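PDB 3O0D: triacylglycerol lipase from Yarrowia lipolytica, which probably hydrolyses triacylglycerols to release fatty acids, as an extracellular, glycosylated lipase of the alpha/beta-hydrolase fold. Local coordinates for residues 57-62 with 66-71; 29-32 with 36-39; 89-94 with 160-165; 15-20 with 181-186. All blocks are in the same frame, centred on the assembly; numbering follows the deposited sequence.

Overall arrangement
The four contacts run from the edge of one mixed sheet to its middle. Contact 1 is a hairpin at that edge, joined largely by backbone hydrogen bonds. Contact 2, in the loop preceding the hairpin, lacks such cross-bonds but lies against it: I37 N probably bonds to E58 OE1. Contacts 3 and 4 lack them too. Contact 3 sets helix 91-100 against the turn after strand 155-161, bringing a leucine methyl onto a serine, while contact 4 packs helix 12-27 on the neighbouring strand 183-187. Contacts 1 and 3 meet where F66 touches L163, contacts 3 and 4 where G165 touches T186. All four are largely buried; amide pairing marks the contact between strands, and apolar side chains carry the other three.

Contact 1. Residues 57-62 with 66-71; sequences EEFHDP and FDVSGY
The beta hairpin of strands 53-60 and 68-75 forms one edge of the central sheet, and F59 facing G70 is its antiparallel hydrogen-bonded pair in this region. F59 N gives a fairly straight bond to G70 O (3.0 Å, N-H...O 165°), meeting that oxygen from above the carbonyl plane, and G70 N returns a bond of 2.9 Å to F59 O. The ring lies on one face of the sheet and leans over the neighbouring strand: CG lies between the backbone N and the carbonyl carbon (chi1 55°). There G70 CA sits over one ring face, 3.9 Å from the F59 centroid, in a CH-pi contact, while V68 CG2 comes to the ring edge, 4.0 Å from F59 CE1. Such a ring lying over a cross-strand glycine is the pairing known as aromatic rescue of glycine. A CB on G70 would collide with F59 CZ, and the backbone angles of G70 themselves call for glycine. An alanine at F59 would remove the ring and is likely to leave G70 uncovered on that side and to open a gap beside V68 CG2. On the other face of the sheet H60 and S69 form a non-hydrogen-bonded pair, with a weak bond from H60 ND1 to S69 OG (3.1 Å); the hydroxyl's stronger partner is T88. Beyond the strand end, D61 N still bonds V68 O at 3.1 Å. D61 OD1 then stands 3.3 Å from D67 OD2, the carboxylate planes 43° apart, a closeness probably tolerated because R63 forms a salt bridge with D61 and L64 N donates to D67 OD2.

Contact 2. Residues 29-32 with 36-39; sequences YCVG and KIFK
C30 directs its CB at the 36-39 segment, where I37 CG1 meets it 3.8 Å away. Its SG turns from this contact to form the disulfide with C299, so the cysteine bonds covalently to the C-terminal end of the chain while its methylene packs on the isoleucine. The carbonyl of C30 also comes near the second segment: C30 O and K36 N are 3.2 Å apart, but the angle is too poor for a hydrogen bond. V31 follows, its backbone turning the side chain away from residues 36-39, yet one methyl still reaches them. V31 CG2 lies anti to the carbonyl carbon and touches I37 CD1 at 3.8 Å, the two side chains passing at a slant. The other methyl, CG1, packs on the hairpin beyond, against E58, F59 O and G70 O. G32 ends the segment with backbone angles (phi 140°, psi -168°) that suit glycine, and the chain turns there before it returns at K36. This loop, between helix 12-27 and strand 53-60 in the N-terminal region of the class 3 lipase family, joins the sheet edge through Y71, which both V31 and I37 touch. With no hydrogen bond between the segments, their match depends on three apolar side chains; one polar group is held from outside them, I37 N donating to E58 OE1, and the covalent link at C30 probably limits how far the loop can move.

Contact 3. Residues 89-94 with 160-165; sequences HSLEDV and GHSLGG
S162 OG is hydrogen-bonded to H289 NE2, and across the contact L91 CD2 packs 3.4 Å from it. The same leucine methyl is 3.7 Å from S162 CB, so it touches both atoms of the side chain. L91 CG points anti to its carbonyl carbon (chi1 -62°), a setting that brings the isobutyl end from the first turn of helix 91-100 toward the serine; I286, H289 and L290 of helix 285-290 and Y29 also touch it. S162 lies at the centre of the GHSLG sequence, which matches the GxSxG nucleophile elbow of alpha/beta-hydrolases, the sharp turn between strand 155-161 and helix 163-177. Its backbone (phi 65°, psi -132°) has the strained form expected there, and the H289 bond is consistent with a Ser-His-Asp catalytic triad. L91 lying against S162 is consistent with helix 91-100 being the lid that covers the nucleophile in the closed form of related fungal lipases. The flanking glycines fit the same turn, since a CB on G160 would run into G164 O and one on G164 into H161 O. S162 also occupies the N-cap position of helix 163-177, where its O accepts from G165 N at 2.9 Å but its hydroxyl makes no capping bond. S90 behaves differently at the start of helix 91-100: D93 N donates to S90 OG (3.1 Å), a true side-chain N-cap. One turn further, V94 CG1 rests 4.1 Å from L163 CB and equally near L163 CD2, the two side chains crossing at about a right angle. F66, F129 and S132 also touch L163.

Contact 4. Residues 15-20 with 181-186; sequences YNFFEK and DPLVVT
F17 reaches from helix 12-27 to L183 and V185 on strand 183-187, and its side chain can be traced outward atom by atom. CB and CG serve as the stalk: CG stands anti to the backbone N (chi1 163°), which carries the ring off the helix flank toward the sheet. Along the ring the first atom to touch is CE1, 3.9 Å from L183 CD2, with that methyl lying near the ring plane, so leucine meets the phenyl at its edge. CZ, the tip, faces the fork of the leucine, 4.1 Å from both L183 CD1 and L183 CD2. From another side V185 CG2 approaches F17 CZ obliquely at 4.3 Å. The leucine advances from the opposite direction, its own CG anti to the backbone N (chi1 175°). This belongs to the layered design of the alpha/beta-hydrolase fold: strand 183-187 lies between strands 155-161 and 222-227, and L183 and V185 turn to the face that carries helix 12-27, whereas T186 turns to the other face, where its methyl packs on G165 O of helix 163-177. Y21, one turn further along helix 12-27, touches L183 and V185 as well and meets the F17 ring edge-to-face. Y223, on strand 222-227, makes edge-to-face contacts with both F17 and F18. A 2-methyl-2,4-pentanediol, probably from the crystallisation liquor, lies about 4 Å from the F17 side chain; such molecules often mark pockets.

Contact 1. Residues 57-62 with 66-71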
loop_
_atom_site.group_PDB
_atom_site.type_symbol
_atom_site.label_atom_id
_atom_site.label_comp_id
_atom_site.label_asym_id
_atom_site.label_seq_id
_atom_site.Cartn_x
_atom_site.Cartn_y
_atom_site.Cartn_z
ATOM N N GLU A 57 17.915 6.426 -3.147
ATOM C CA GLU A 57 17.963 7.183 -1.867
ATOM C C GLU A 57 17.095 6.477 -0.866
ATOM O O GLU A 57 16.004 6.040 -1.207
ATOM C CB GLU A 57 17.374 8.604 -2.086
ATOM C CG GLU A 57 17.609 9.512 -0.888
ATOM C CD GLU A 57 17.463 11.023 -1.203
ATOM O OE1 GLU A 57 17.792 11.482 -2.333
ATOM O OE2 GLU A 57 17.079 11.741 -0.253
ATOM N N GLU A 58 17.535 6.490 0.406
ATOM C CA GLU A 58 16.651 6.051 1.492
ATOM C C GLU A 58 16.122 7.336 2.195
ATOM O O GLU A 58 16.727 8.430 2.093
ATOM C CB GLU A 58 17.454 5.309 2.525
ATOM C CG GLU A 58 18.186 4.094 2.132
ATOM C CD GLU A 58 18.752 3.390 3.374
ATOM O OE1 GLU A 58 19.337 2.305 3.211
ATOM O OE2 GLU A 58 18.638 3.936 4.521
ATOM N N PHE A 59 15.001 7.223 2.885
ATOM C CA PHE A 59 14.561 8.308 3.746
ATOM C C PHE A 59 14.044 7.714 5.097
ATOM O O PHE A 59 13.552 6.567 5.154
ATOM C CB PHE A 59 13.490 9.145 3.036
ATOM C CG PHE A 59 12.274 8.345 2.521
ATOM C CD1 PHE A 59 11.078 8.241 3.247
ATOM C CD2 PHE A 59 12.335 7.722 1.243
ATOM C CE1 PHE A 59 9.942 7.522 2.755
ATOM C CE2 PHE A 59 11.216 6.952 0.780
ATOM C CZ PHE A 59 10.046 6.892 1.496
ATOM N N HIS A 60 14.129 8.489 6.200
ATOM C CA HIS A 60 13.701 7.934 7.481
ATOM C C HIS A 60 13.367 9.180 8.329
ATOM O O HIS A 60 14.228 10.075 8.409
ATOM C CB HIS A 60 14.842 7.091 8.057
ATOM C CG HIS A 60 14.797 6.945 9.549
ATOM N ND1 HIS A 60 14.170 5.894 10.196
ATOM C CD2 HIS A 60 15.329 7.728 10.531
ATOM C CE1 HIS A 60 14.265 6.072 11.513
ATOM N NE2 HIS A 60 14.975 7.168 11.736
ATOM N N ASP A 61 12.152 9.255 8.856
ATOM C CA ASP A 61 11.815 10.332 9.830
ATOM C C ASP A 61 11.102 9.666 11.021
ATOM O O ASP A 61 10.075 9.053 10.887
ATOM C CB ASP A 61 10.982 11.412 9.136
ATOM C CG ASP A 61 10.835 12.686 9.975
ATOM O OD1 ASP A 61 11.115 12.605 11.190
ATOM O OD2 ASP A 61 10.388 13.681 9.418
ATOM N N PRO A 62 11.675 9.811 12.255
ATOM C CA PRO A 62 11.031 9.198 13.402
ATOM C C PRO A 62 10.269 10.201 14.277
ATOM O O PRO A 62 9.827 9.853 15.365
ATOM C CB PRO A 62 12.240 8.661 14.191
ATOM C CG PRO A 62 13.354 9.704 13.988
ATOM C CD PRO A 62 13.065 10.227 12.527
ATOM N N PHE A 66 3.013 9.126 12.984
ATOM C CA PHE A 66 2.655 8.756 11.566
ATOM C C PHE A 66 3.700 9.059 10.510
ATOM O O PHE A 66 3.380 9.044 9.278
ATOM C CB PHE A 66 1.350 9.404 11.233
ATOM C CG PHE A 66 0.181 8.729 11.875
ATOM C CD1 PHE A 66 -0.357 7.561 11.330
ATOM C CD2 PHE A 66 -0.412 9.272 13.009
ATOM C CE1 PHE A 66 -1.415 6.951 11.907
ATOM C CE2 PHE A 66 -1.510 8.664 13.592
ATOM C CZ PHE A 66 -1.998 7.509 13.098
ATOM N N ASP A 67 4.914 9.276 10.918
ATOM C CA ASP A 67 5.999 9.529 9.984
ATOM C C ASP A 67 6.480 8.206 9.333
ATOM O O ASP A 67 6.181 7.101 9.827
ATOM C CB ASP A 67 7.158 10.174 10.659
ATOM C CG ASP A 67 6.965 11.707 10.821
ATOM O OD1 ASP A 67 6.010 12.297 10.249
ATOM O OD2 ASP A 67 7.842 12.278 11.477
ATOM N N VAL A 68 7.218 8.371 8.234
ATOM C CA VAL A 68 7.511 7.258 7.348
ATOM C C VAL A 68 8.993 7.100 7.082
ATOM O O VAL A 68 9.826 8.045 7.247
ATOM C CB VAL A 68 6.692 7.371 6.006
ATOM C CG1 VAL A 68 5.213 7.277 6.196
ATOM C CG2 VAL A 68 7.120 8.640 5.283
ATOM N N SER A 69 9.404 5.932 6.554
ATOM C CA SER A 69 10.751 5.669 6.154
ATOM C C SER A 69 10.557 4.833 4.831
ATOM O O SER A 69 9.439 4.415 4.550
ATOM C CB SER A 69 11.487 4.776 7.109
ATOM O OG SER A 69 11.668 5.484 8.398
ATOM N N GLY A 70 11.646 4.639 4.133
ATOM C CA GLY A 70 11.431 3.863 2.833
ATOM C C GLY A 70 12.542 4.231 1.898
ATOM O O GLY A 70 13.645 4.664 2.261
ATOM N N TYR A 71 12.321 3.877 0.606
ATOM C CA TYR A 71 13.453 4.096 -0.322
ATOM C C TYR A 71 12.889 4.282 -1.751
ATOM O O TYR A 71 11.719 4.014 -2.045
ATOM C CB TYR A 71 14.455 2.910 -0.366
ATOM C CG TYR A 71 13.788 1.567 -0.814
ATOM C CD1 TYR A 71 13.809 1.157 -2.191
ATOM C CD2 TYR A 71 13.263 0.690 0.108
ATOM C CE1 TYR A 71 13.224 -0.048 -2.579
ATOM C CE2 TYR A 71 12.660 -0.551 -0.284
ATOM C CZ TYR A 71 12.697 -0.887 -1.630
ATOM O OH TYR A 71 12.148 -2.100 -2.009
#

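Contact 2. Residues 29-32 with 36-39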
loop_
_atom_site.group_PDB
_atom_site.type_symbol
_atom_site.label_atom_id
_atom_site.label_comp_id
_atom_site.label_asym_id
_atom_site.label_seq_id
_atom_site.Cartn_x
_atom_site.Cartn_y
_atom_site.Cartn_z
ATOM N N TYR A 29 11.700 -2.376 5.307
ATOM C CA TYR A 29 12.104 -2.559 6.694
ATOM C C TYR A 29 13.623 -2.689 6.877
ATOM O O TYR A 29 14.088 -2.752 7.958
ATOM C CB TYR A 29 11.316 -3.711 7.350
ATOM C CG TYR A 29 9.838 -3.432 7.438
ATOM C CD1 TYR A 29 9.331 -2.782 8.510
ATOM C CD2 TYR A 29 8.956 -3.820 6.476
ATOM C CE1 TYR A 29 8.031 -2.508 8.623
ATOM C CE2 TYR A 29 7.653 -3.565 6.582
ATOM C CZ TYR A 29 7.162 -2.865 7.686
ATOM O OH TYR A 29 5.841 -2.566 7.860
ATOM N N CYS A 30 14.367 -2.689 5.773
ATOM C CA CYS A 30 15.831 -2.605 5.781
ATOM C C CYS A 30 16.338 -1.132 5.870
ATOM O O CYS A 30 17.576 -0.953 5.794
ATOM C CB CYS A 30 16.502 -3.341 4.569
ATOM S SG CYS A 30 16.075 -5.143 4.642
ATOM N N VAL A 31 15.431 -0.160 5.911
ATOM C CA VAL A 31 15.760 1.254 6.045
ATOM C C VAL A 31 15.478 1.600 7.485
ATOM O O VAL A 31 14.386 1.388 8.025
ATOM C CB VAL A 31 14.852 2.116 5.164
ATOM C CG1 VAL A 31 15.265 3.609 5.251
ATOM C CG2 VAL A 31 15.055 1.680 3.704
ATOM N N GLY A 32 16.505 2.138 8.083
ATOM C CA GLY A 32 16.305 2.626 9.462
ATOM C C GLY A 32 17.494 2.320 10.305
ATOM O O GLY A 32 18.554 1.939 9.803
ATOM N N LYS A 36 20.557 -1.558 6.934
ATOM C CA LYS A 36 20.920 -0.763 5.779
ATOM C C LYS A 36 20.577 -1.499 4.487
ATOM O O LYS A 36 20.582 -2.692 4.497
ATOM C CB LYS A 36 22.431 -0.645 5.778
ATOM C CG LYS A 36 22.840 0.714 5.325
ATOM C CD LYS A 36 24.344 0.906 5.493
ATOM C CE LYS A 36 25.011 0.822 4.123
ATOM N NZ LYS A 36 25.994 1.922 3.833
ATOM N N ILE A 37 20.336 -0.761 3.416
ATOM C CA ILE A 37 20.364 -1.432 2.088
ATOM C C ILE A 37 21.721 -0.980 1.487
ATOM O O ILE A 37 21.908 0.281 1.375
ATOM C CB ILE A 37 19.230 -0.887 1.200
ATOM C CG1 ILE A 37 17.832 -1.294 1.710
ATOM C CG2 ILE A 37 19.439 -1.449 -0.271
ATOM C CD1 ILE A 37 16.715 -0.546 1.115
ATOM N N PHE A 38 22.646 -1.897 1.236
ATOM C CA PHE A 38 23.938 -1.493 0.599
ATOM C C PHE A 38 23.718 -1.236 -0.927
ATOM O O PHE A 38 22.981 -1.967 -1.501
ATOM C CB PHE A 38 24.928 -2.615 0.832
ATOM C CG PHE A 38 25.303 -2.758 2.282
ATOM C CD1 PHE A 38 24.540 -3.513 3.159
ATOM C CD2 PHE A 38 26.439 -2.061 2.765
ATOM C CE1 PHE A 38 24.914 -3.593 4.531
ATOM C CE2 PHE A 38 26.808 -2.121 4.094
ATOM C CZ PHE A 38 26.048 -2.881 4.989
ATOM N N LYS A 39 24.302 -0.182 -1.535
ATOM C CA LYS A 39 24.315 -0.002 -3.028
ATOM C C LYS A 39 25.096 -1.192 -3.623
ATOM O O LYS A 39 26.094 -1.686 -3.039
ATOM C CB LYS A 39 24.878 1.419 -3.423
ATOM C CG LYS A 39 23.872 2.639 -3.139
ATOM C CD LYS A 39 24.526 4.051 -3.263
ATOM C CE LYS A 39 23.505 5.206 -3.457
ATOM N NZ LYS A 39 22.679 5.498 -2.233
#

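Contact 3. Residues 89-94 with 160-165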
loop_
_atom_site.group_PDB
_atom_site.type_symbol
_atom_site.label_atom_id
_atom_site.label_comp_id
_atom_site.label_asym_id
_atom_site.label_seq_id
_atom_site.Cartn_x
_atom_site.Cartn_y
_atom_site.Cartn_z
ATOM N N HIS A 89 7.618 4.119 13.037
ATOM C CA HIS A 89 7.424 3.589 14.383
ATOM C C HIS A 89 6.983 2.107 14.352
ATOM O O HIS A 89 6.619 1.554 13.274
ATOM C CB HIS A 89 6.516 4.541 15.169
ATOM C CG HIS A 89 7.281 5.760 15.597
ATOM N ND1 HIS A 89 8.099 5.746 16.705
ATOM C CD2 HIS A 89 7.420 6.993 15.033
ATOM C CE1 HIS A 89 8.726 6.918 16.801
ATOM N NE2 HIS A 89 8.351 7.682 15.787
ATOM N N SER A 90 7.168 1.434 15.492
ATOM C CA SER A 90 6.801 0.027 15.587
ATOM C C SER A 90 5.364 -0.222 15.148
ATOM O O SER A 90 4.415 0.555 15.385
ATOM C CB SER A 90 7.050 -0.488 17.049
ATOM O OG SER A 90 5.936 -0.154 17.887
ATOM N N LEU A 91 5.159 -1.381 14.499
ATOM C CA LEU A 91 3.813 -1.725 14.098
ATOM C C LEU A 91 2.865 -1.687 15.273
ATOM O O LEU A 91 1.773 -1.202 15.124
ATOM C CB LEU A 91 3.808 -3.147 13.447
ATOM C CG LEU A 91 4.653 -3.234 12.192
ATOM C CD1 LEU A 91 4.847 -4.705 11.818
ATOM C CD2 LEU A 91 3.867 -2.500 11.045
ATOM N N GLU A 92 3.287 -2.171 16.465
ATOM C CA GLU A 92 2.390 -2.185 17.602
ATOM C C GLU A 92 1.935 -0.784 17.970
ATOM O O GLU A 92 0.731 -0.538 18.164
ATOM C CB GLU A 92 3.074 -2.786 18.846
ATOM C CG GLU A 92 2.988 -4.231 18.836
ATOM N N ASP A 93 2.881 0.136 18.023
ATOM C CA ASP A 93 2.530 1.548 18.346
ATOM C C ASP A 93 1.630 2.208 17.305
ATOM O O ASP A 93 0.628 2.893 17.639
ATOM C CB ASP A 93 3.744 2.450 18.565
ATOM C CG ASP A 93 4.655 2.003 19.766
ATOM O OD1 ASP A 93 4.306 1.086 20.588
ATOM O OD2 ASP A 93 5.751 2.581 19.847
ATOM N N VAL A 94 1.988 2.048 16.019
ATOM C CA VAL A 94 1.167 2.635 15.003
ATOM C C VAL A 94 -0.246 2.017 14.983
ATOM O O VAL A 94 -1.245 2.751 14.880
ATOM C CB VAL A 94 1.914 2.485 13.658
ATOM C CG1 VAL A 94 1.002 3.037 12.570
ATOM C CG2 VAL A 94 3.214 3.274 13.749
ATOM N N GLY A 160 3.725 -0.386 -0.376
ATOM C CA GLY A 160 4.112 -0.303 1.072
ATOM C C GLY A 160 3.194 -1.238 1.828
ATOM O O GLY A 160 2.056 -1.527 1.434
ATOM N N HIS A 161 3.712 -1.575 3.038
ATOM C CA HIS A 161 2.957 -2.450 3.980
ATOM C C HIS A 161 2.545 -1.636 5.205
ATOM O O HIS A 161 3.226 -0.696 5.532
ATOM C CB HIS A 161 3.904 -3.560 4.354
ATOM C CG HIS A 161 3.471 -4.366 5.574
ATOM N ND1 HIS A 161 2.445 -5.307 5.585
ATOM C CD2 HIS A 161 3.946 -4.269 6.850
ATOM C CE1 HIS A 161 2.338 -5.802 6.822
ATOM N NE2 HIS A 161 3.246 -5.192 7.585
ATOM N N SER A 162 1.332 -1.912 5.672
ATOM C CA SER A 162 0.814 -1.271 6.942
ATOM C C SER A 162 0.676 0.230 6.715
ATOM O O SER A 162 0.023 0.635 5.811
ATOM C CB SER A 162 1.835 -1.577 8.044
ATOM O OG SER A 162 1.076 -1.443 9.320
ATOM N N LEU A 163 1.177 1.086 7.623
ATOM C CA LEU A 163 1.015 2.530 7.390
ATOM C C LEU A 163 1.685 2.925 6.024
ATOM O O LEU A 163 1.204 3.871 5.376
ATOM C CB LEU A 163 1.661 3.264 8.578
ATOM C CG LEU A 163 1.536 4.795 8.475
ATOM C CD1 LEU A 163 0.043 5.213 8.492
ATOM C CD2 LEU A 163 2.429 5.411 9.574
ATOM N N GLY A 164 2.799 2.233 5.685
ATOM C CA GLY A 164 3.396 2.367 4.318
ATOM C C GLY A 164 2.372 2.173 3.218
ATOM O O GLY A 164 2.451 2.825 2.174
ATOM N N GLY A 165 1.384 1.284 3.391
ATOM C CA GLY A 165 0.410 1.039 2.378
ATOM C C GLY A 165 -0.549 2.238 2.293
ATOM O O GLY A 165 -1.050 2.606 1.261
#

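Contact 4. Residues 15-20 with 181-186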
loop_
_atom_site.group_PDB
_atom_site.type_symbol
_atom_site.label_atom_id
_atom_site.label_comp_id
_atom_site.label_asym_id
_atom_site.label_seq_id
_atom_site.Cartn_x
_atom_site.Cartn_y
_atom_site.Cartn_z
ATOM N N TYR A 15 0.100 -14.242 -9.453
ATOM C CA TYR A 15 0.583 -14.516 -8.104
ATOM C C TYR A 15 2.057 -14.017 -7.971
ATOM O O TYR A 15 2.427 -13.376 -6.988
ATOM C CB TYR A 15 0.594 -16.076 -7.904
ATOM C CG TYR A 15 1.107 -16.530 -6.552
ATOM C CD1 TYR A 15 0.184 -17.082 -5.635
ATOM C CD2 TYR A 15 2.504 -16.535 -6.248
ATOM C CE1 TYR A 15 0.627 -17.559 -4.396
ATOM C CE2 TYR A 15 2.986 -17.034 -4.992
ATOM C CZ TYR A 15 2.023 -17.534 -4.115
ATOM O OH TYR A 15 2.528 -17.955 -2.905
ATOM N N ASN A 16 2.910 -14.245 -9.030
ATOM C CA ASN A 16 4.310 -13.853 -8.945
ATOM C C ASN A 16 4.469 -12.278 -8.909
ATOM O O ASN A 16 5.405 -11.764 -8.229
ATOM C CB ASN A 16 5.098 -14.338 -10.151
ATOM C CG ASN A 16 5.214 -15.865 -10.184
ATOM O OD1 ASN A 16 4.970 -16.527 -9.197
ATOM N ND2 ASN A 16 5.550 -16.412 -11.375
ATOM N N PHE A 17 3.499 -11.613 -9.536
ATOM C CA PHE A 17 3.460 -10.176 -9.568
ATOM C C PHE A 17 3.133 -9.644 -8.153
ATOM O O PHE A 17 3.860 -8.770 -7.617
ATOM C CB PHE A 17 2.380 -9.800 -10.550
ATOM C CG PHE A 17 1.903 -8.349 -10.441
ATOM C CD1 PHE A 17 2.613 -7.284 -11.023
ATOM C CD2 PHE A 17 0.660 -8.149 -9.886
ATOM C CE1 PHE A 17 1.977 -5.956 -10.967
ATOM C CE2 PHE A 17 0.090 -6.887 -9.785
ATOM C CZ PHE A 17 0.772 -5.810 -10.327
ATOM N N PHE A 18 2.146 -10.234 -7.499
ATOM C CA PHE A 18 1.870 -9.783 -6.134
ATOM C C PHE A 18 3.045 -10.066 -5.207
ATOM O O PHE A 18 3.403 -9.259 -4.407
ATOM C CB PHE A 18 0.599 -10.430 -5.607
ATOM C CG PHE A 18 -0.645 -10.047 -6.380
ATOM C CD1 PHE A 18 -0.942 -8.726 -6.650
ATOM C CD2 PHE A 18 -1.532 -10.991 -6.816
ATOM C CE1 PHE A 18 -2.066 -8.394 -7.318
ATOM C CE2 PHE A 18 -2.667 -10.641 -7.497
ATOM C CZ PHE A 18 -2.922 -9.362 -7.766
ATOM N N GLU A 19 3.615 -11.249 -5.328
ATOM C CA GLU A 19 4.779 -11.616 -4.485
ATOM C C GLU A 19 5.902 -10.666 -4.653
ATOM O O GLU A 19 6.572 -10.287 -3.689
ATOM C CB GLU A 19 5.164 -13.065 -4.806
ATOM C CG GLU A 19 6.398 -13.560 -4.042
ATOM C CD GLU A 19 6.730 -15.031 -4.449
ATOM O OE1 GLU A 19 7.095 -15.246 -5.624
ATOM O OE2 GLU A 19 6.559 -15.891 -3.557
ATOM N N LYS A 20 6.129 -10.254 -5.905
ATOM C CA LYS A 20 7.144 -9.241 -6.159
ATOM C C LYS A 20 7.010 -7.957 -5.304
ATOM O O LYS A 20 8.052 -7.544 -4.668
ATOM C CB LYS A 20 7.163 -8.871 -7.669
ATOM C CG LYS A 20 8.058 -7.649 -7.907
ATOM C CD LYS A 20 8.004 -7.370 -9.452
ATOM C CE LYS A 20 8.635 -6.011 -9.724
ATOM N NZ LYS A 20 8.642 -5.717 -11.207
ATOM N N ASP A 181 1.057 7.998 -14.280
ATOM C CA ASP A 181 0.202 6.814 -14.427
ATOM C C ASP A 181 0.816 5.663 -13.527
ATOM O O ASP A 181 1.322 4.636 -14.043
ATOM C CB ASP A 181 0.260 6.365 -15.896
ATOM C CG ASP A 181 -0.676 5.257 -16.221
ATOM O OD1 ASP A 181 -1.585 4.926 -15.454
ATOM O OD2 ASP A 181 -0.495 4.629 -17.321
ATOM N N PRO A 182 0.846 5.878 -12.231
ATOM C CA PRO A 182 1.534 4.980 -11.339
ATOM C C PRO A 182 0.805 3.644 -11.188
ATOM O O PRO A 182 -0.429 3.609 -11.229
ATOM C CB PRO A 182 1.477 5.758 -10.018
ATOM C CG PRO A 182 0.111 6.426 -10.102
ATOM C CD PRO A 182 0.205 7.012 -11.493
ATOM N N LEU A 183 1.550 2.576 -10.877
ATOM C CA LEU A 183 0.985 1.309 -10.311
ATOM C C LEU A 183 1.061 1.422 -8.792
ATOM O O LEU A 183 2.060 1.827 -8.306
ATOM C CB LEU A 183 1.920 0.152 -10.776
ATOM C CG LEU A 183 1.502 -1.202 -10.132
ATOM C CD1 LEU A 183 0.060 -1.752 -10.367
ATOM C CD2 LEU A 183 2.645 -2.158 -10.615
ATOM N N VAL A 184 -0.040 1.077 -8.124
ATOM C CA VAL A 184 -0.089 1.186 -6.610
ATOM C C VAL A 184 -0.439 -0.219 -6.117
ATOM O O VAL A 184 -1.455 -0.794 -6.549
ATOM C CB VAL A 184 -1.219 2.129 -6.245
ATOM C CG1 VAL A 184 -1.386 2.170 -4.742
ATOM C CG2 VAL A 184 -0.870 3.526 -6.714
ATOM N N VAL A 185 0.423 -0.746 -5.260
ATOM C CA VAL A 185 0.044 -2.065 -4.679
ATOM C C VAL A 185 0.282 -1.828 -3.162
ATOM O O VAL A 185 1.396 -1.521 -2.756
ATOM C CB VAL A 185 1.025 -3.171 -5.113
ATOM C CG1 VAL A 185 0.651 -4.521 -4.397
ATOM C CG2 VAL A 185 0.879 -3.401 -6.714
ATOM N N THR A 186 -0.740 -2.110 -2.384
ATOM C CA THR A 186 -0.541 -1.921 -0.925
ATOM C C THR A 186 -0.719 -3.295 -0.274
ATOM O O THR A 186 -1.426 -4.142 -0.821
ATOM C CB THR A 186 -1.595 -0.908 -0.379
ATOM O OG1 THR A 186 -2.881 -1.447 -0.317
ATOM C CG2 THR A 186 -1.676 0.402 -1.278
#